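Local structure of Lin1944 protein (Listeria innocua, 3D7L) at residues Asn82-Ile94 with Ser127-Ala139. The protein is of unknown function but belongs to the short-chain dehydrogenase/reductase family and probably acts as an oxidoreductase. Sequence-based numbering, arbitrary orientation.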
# COMPACT_ATOMS: atom_id res chain seq x y z
N ASN D 82 -12.09 6.40 -0.49
CA ASN D 82 -10.79 5.73 -0.46
C ASN D 82 -10.12 5.73 -1.85
O ASN D 82 -8.88 5.70 -1.96
CB ASN D 82 -10.98 4.32 0.10
CG ASN D 82 -9.69 3.70 0.59
OD1 ASN D 82 -9.36 2.59 0.19
ND2 ASN D 82 -8.98 4.39 1.46
N ALA D 83 -10.94 5.75 -2.89
CA ALA D 83 -10.52 5.82 -4.29
C ALA D 83 -9.74 7.08 -4.61
O ALA D 83 -8.90 7.09 -5.53
CB ALA D 83 -11.75 5.72 -5.22
N VAL D 84 -10.01 8.14 -3.87
CA VAL D 84 -9.29 9.40 -4.04
C VAL D 84 -7.83 9.22 -3.61
O VAL D 84 -6.90 9.53 -4.37
CB VAL D 84 -10.00 10.58 -3.27
CG1 VAL D 84 -9.28 11.88 -3.50
CG2 VAL D 84 -11.48 10.71 -3.70
N THR D 85 -7.61 8.68 -2.41
CA THR D 85 -6.25 8.33 -1.97
C THR D 85 -5.55 7.46 -3.02
O THR D 85 -4.40 7.74 -3.42
CB THR D 85 -6.30 7.53 -0.68
OG1 THR D 85 -7.10 8.25 0.25
CG2 THR D 85 -4.87 7.32 -0.10
N ILE D 86 -6.27 6.42 -3.46
CA ILE D 86 -5.74 5.47 -4.43
C ILE D 86 -5.25 6.14 -5.70
O ILE D 86 -4.19 5.74 -6.22
CB ILE D 86 -6.74 4.33 -4.73
CG1 ILE D 86 -6.90 3.44 -3.48
CG2 ILE D 86 -6.27 3.50 -5.92
CD1 ILE D 86 -7.91 2.32 -3.62
N SER D 87 -5.95 7.17 -6.18
CA SER D 87 -5.52 7.85 -7.41
C SER D 87 -4.40 8.86 -7.20
O SER D 87 -3.71 9.21 -8.15
CB SER D 87 -6.71 8.50 -8.16
OG SER D 87 -7.10 9.70 -7.51
N SER D 88 -4.21 9.31 -5.95
CA SER D 88 -3.30 10.44 -5.68
C SER D 88 -2.02 10.08 -4.89
O SER D 88 -1.00 9.78 -5.50
CB SER D 88 -4.06 11.60 -5.03
OG SER D 88 -3.24 12.75 -4.94
N LYS D 89 -2.07 10.11 -3.55
CA LYS D 89 -0.90 9.79 -2.75
C LYS D 89 -0.36 8.41 -3.10
O LYS D 89 0.85 8.22 -3.12
CB LYS D 89 -1.19 9.89 -1.24
CG LYS D 89 -0.01 9.56 -0.31
CD LYS D 89 1.00 10.69 -0.27
CE LYS D 89 2.14 10.44 0.70
NZ LYS D 89 1.68 10.49 2.10
N LEU D 90 -1.25 7.46 -3.36
CA LEU D 90 -0.85 6.09 -3.70
C LEU D 90 -0.48 5.95 -5.18
O LEU D 90 0.69 5.85 -5.53
CB LEU D 90 -1.94 5.07 -3.32
CG LEU D 90 -1.55 3.58 -3.30
CD1 LEU D 90 -2.53 2.79 -2.40
CD2 LEU D 90 -1.47 2.95 -4.69
N GLY D 91 -1.50 5.97 -6.04
CA GLY D 91 -1.37 5.65 -7.46
C GLY D 91 -0.68 6.74 -8.22
O GLY D 91 0.01 6.46 -9.18
N GLY D 92 -0.89 8.00 -7.81
CA GLY D 92 -0.25 9.14 -8.42
C GLY D 92 1.25 9.09 -8.26
O GLY D 92 1.97 9.22 -9.26
N GLN D 93 1.75 8.83 -7.04
CA GLN D 93 3.20 8.75 -6.82
C GLN D 93 3.82 7.53 -7.53
O GLN D 93 4.93 7.61 -8.07
CB GLN D 93 3.55 8.72 -5.34
CG GLN D 93 3.28 9.98 -4.58
CD GLN D 93 4.07 9.99 -3.27
OE1 GLN D 93 5.16 10.58 -3.19
NE2 GLN D 93 3.54 9.32 -2.23
N ILE D 94 3.11 6.42 -7.55
CA ILE D 94 3.64 5.22 -8.19
C ILE D 94 3.72 5.39 -9.71
O ILE D 94 4.75 5.04 -10.33
CB ILE D 94 2.92 3.92 -7.70
CG1 ILE D 94 3.40 3.61 -6.26
CG2 ILE D 94 3.22 2.74 -8.63
CD1 ILE D 94 2.60 2.62 -5.49
N SER D 127 -6.70 5.58 5.54
CA SER D 127 -6.50 5.69 4.12
C SER D 127 -5.10 6.23 3.80
O SER D 127 -4.44 5.76 2.87
CB SER D 127 -7.61 6.57 3.54
OG SER D 127 -7.51 6.64 2.14
N ALA D 128 -4.62 7.20 4.57
CA ALA D 128 -3.24 7.67 4.37
C ALA D 128 -2.21 6.57 4.76
O ALA D 128 -1.20 6.35 4.07
CB ALA D 128 -3.01 8.97 5.14
N ALA D 129 -2.50 5.84 5.84
CA ALA D 129 -1.70 4.68 6.24
C ALA D 129 -1.53 3.67 5.08
O ALA D 129 -0.40 3.31 4.73
CB ALA D 129 -2.36 3.98 7.45
N MSE D 130 -2.65 3.25 4.49
CA MSE D 130 -2.66 2.44 3.25
C MSE D 130 -1.71 2.96 2.16
O MSE D 130 -0.86 2.21 1.66
CB MSE D 130 -4.09 2.38 2.69
CG MSE D 130 -4.29 1.50 1.44
SE MSE D 130 -5.96 1.94 0.47
CE MSE D 130 -5.57 3.74 -0.09
N ALA D 131 -1.90 4.23 1.78
CA ALA D 131 -1.08 4.86 0.75
C ALA D 131 0.38 4.79 1.14
O ALA D 131 1.22 4.41 0.32
CB ALA D 131 -1.49 6.33 0.56
N ASN D 132 0.70 5.16 2.38
CA ASN D 132 2.11 5.14 2.84
C ASN D 132 2.75 3.75 2.82
O ASN D 132 3.90 3.59 2.39
CB ASN D 132 2.25 5.77 4.23
CG ASN D 132 1.88 7.23 4.24
OD1 ASN D 132 1.75 7.86 3.18
ND2 ASN D 132 1.63 7.76 5.44
N GLY D 133 2.01 2.76 3.30
CA GLY D 133 2.47 1.38 3.26
C GLY D 133 2.68 0.89 1.84
O GLY D 133 3.68 0.23 1.53
N ALA D 134 1.75 1.25 0.96
CA ALA D 134 1.79 0.84 -0.43
C ALA D 134 3.05 1.39 -1.11
O ALA D 134 3.76 0.68 -1.81
CB ALA D 134 0.57 1.33 -1.14
N VAL D 135 3.30 2.67 -0.89
CA VAL D 135 4.42 3.36 -1.54
C VAL D 135 5.77 2.85 -0.99
O VAL D 135 6.75 2.67 -1.76
CB VAL D 135 4.24 4.91 -1.46
CG1 VAL D 135 5.50 5.67 -1.91
CG2 VAL D 135 3.03 5.34 -2.34
N THR D 136 5.79 2.52 0.31
CA THR D 136 7.02 2.05 0.96
C THR D 136 7.42 0.71 0.33
O THR D 136 8.58 0.54 -0.12
CB THR D 136 6.86 1.88 2.50
OG1 THR D 136 6.57 3.15 3.10
CG2 THR D 136 8.10 1.33 3.14
N ALA D 137 6.46 -0.20 0.28
CA ALA D 137 6.65 -1.55 -0.25
C ALA D 137 6.96 -1.57 -1.75
O ALA D 137 7.82 -2.33 -2.17
CB ALA D 137 5.45 -2.42 0.06
N PHE D 138 6.24 -0.77 -2.53
CA PHE D 138 6.54 -0.61 -3.98
C PHE D 138 8.00 -0.22 -4.21
O PHE D 138 8.70 -0.86 -4.99
CB PHE D 138 5.64 0.45 -4.66
CG PHE D 138 6.06 0.77 -6.09
CD1 PHE D 138 5.75 -0.12 -7.14
CD2 PHE D 138 6.79 1.93 -6.39
CE1 PHE D 138 6.16 0.16 -8.47
CE2 PHE D 138 7.21 2.22 -7.70
CZ PHE D 138 6.89 1.33 -8.76
N ALA D 139 8.45 0.82 -3.53
CA ALA D 139 9.83 1.34 -3.64
C ALA D 139 10.91 0.31 -3.25
O ALA D 139 11.92 0.18 -3.95
CB ALA D 139 9.97 2.60 -2.79
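L90 and A131 bring their CA atoms within 4.6 Å, the nearest backbone pair of segments 82-94 and 127-139. In this Rossmann-type fold of the short-chain dehydrogenase/reductase family, the two helical segments lie side by side and nearly parallel: the segment axes cross at -20° and approach to 8.4 Å, a spacing that the small side chains of A131 and A134 permit. CD1 of L90 lies 3.7 Å from CB of A134. Two knobs-into-holes contacts accompany this centre. Selenomethionine M130 enters the hole formed by N82, T85, I86 and L90; its chain turns at the last torsion (chi3 64°), putting CE 3.6 Å from CG2 of T85. V135 sits in the next hole, among K89, L90, Q93 and I94, its CG2 3.7 Å from K89 O. Beyond it, CG2 of I94 sits over the centre of the F138 ring in a CH-pi contact, 9° off the ring normal.

Polar pairs border this apolar strip. T85 OG1 and S127 OG share a hydrogen bond of 2.5 Å, and T85 OG1 is also bonded to the backbone N of T70. K89 bends at chi2 and chi4 to deliver NZ to OD1 of N132 at 2.8 Å, in the carbonyl plane on a lone pair; its second partner is the carbonyl of T114. Farther out, I86 packs against I86 of the second subunit, and M130 against that subunit's I94, which places this helix pair at the dimer interface. Q93 is held through OE1 by S64, while its NE2 bonds the carbonyl of T113 and, within its own helix, K89 O at 3.0 Å, which lies almost in the Q93 amide plane.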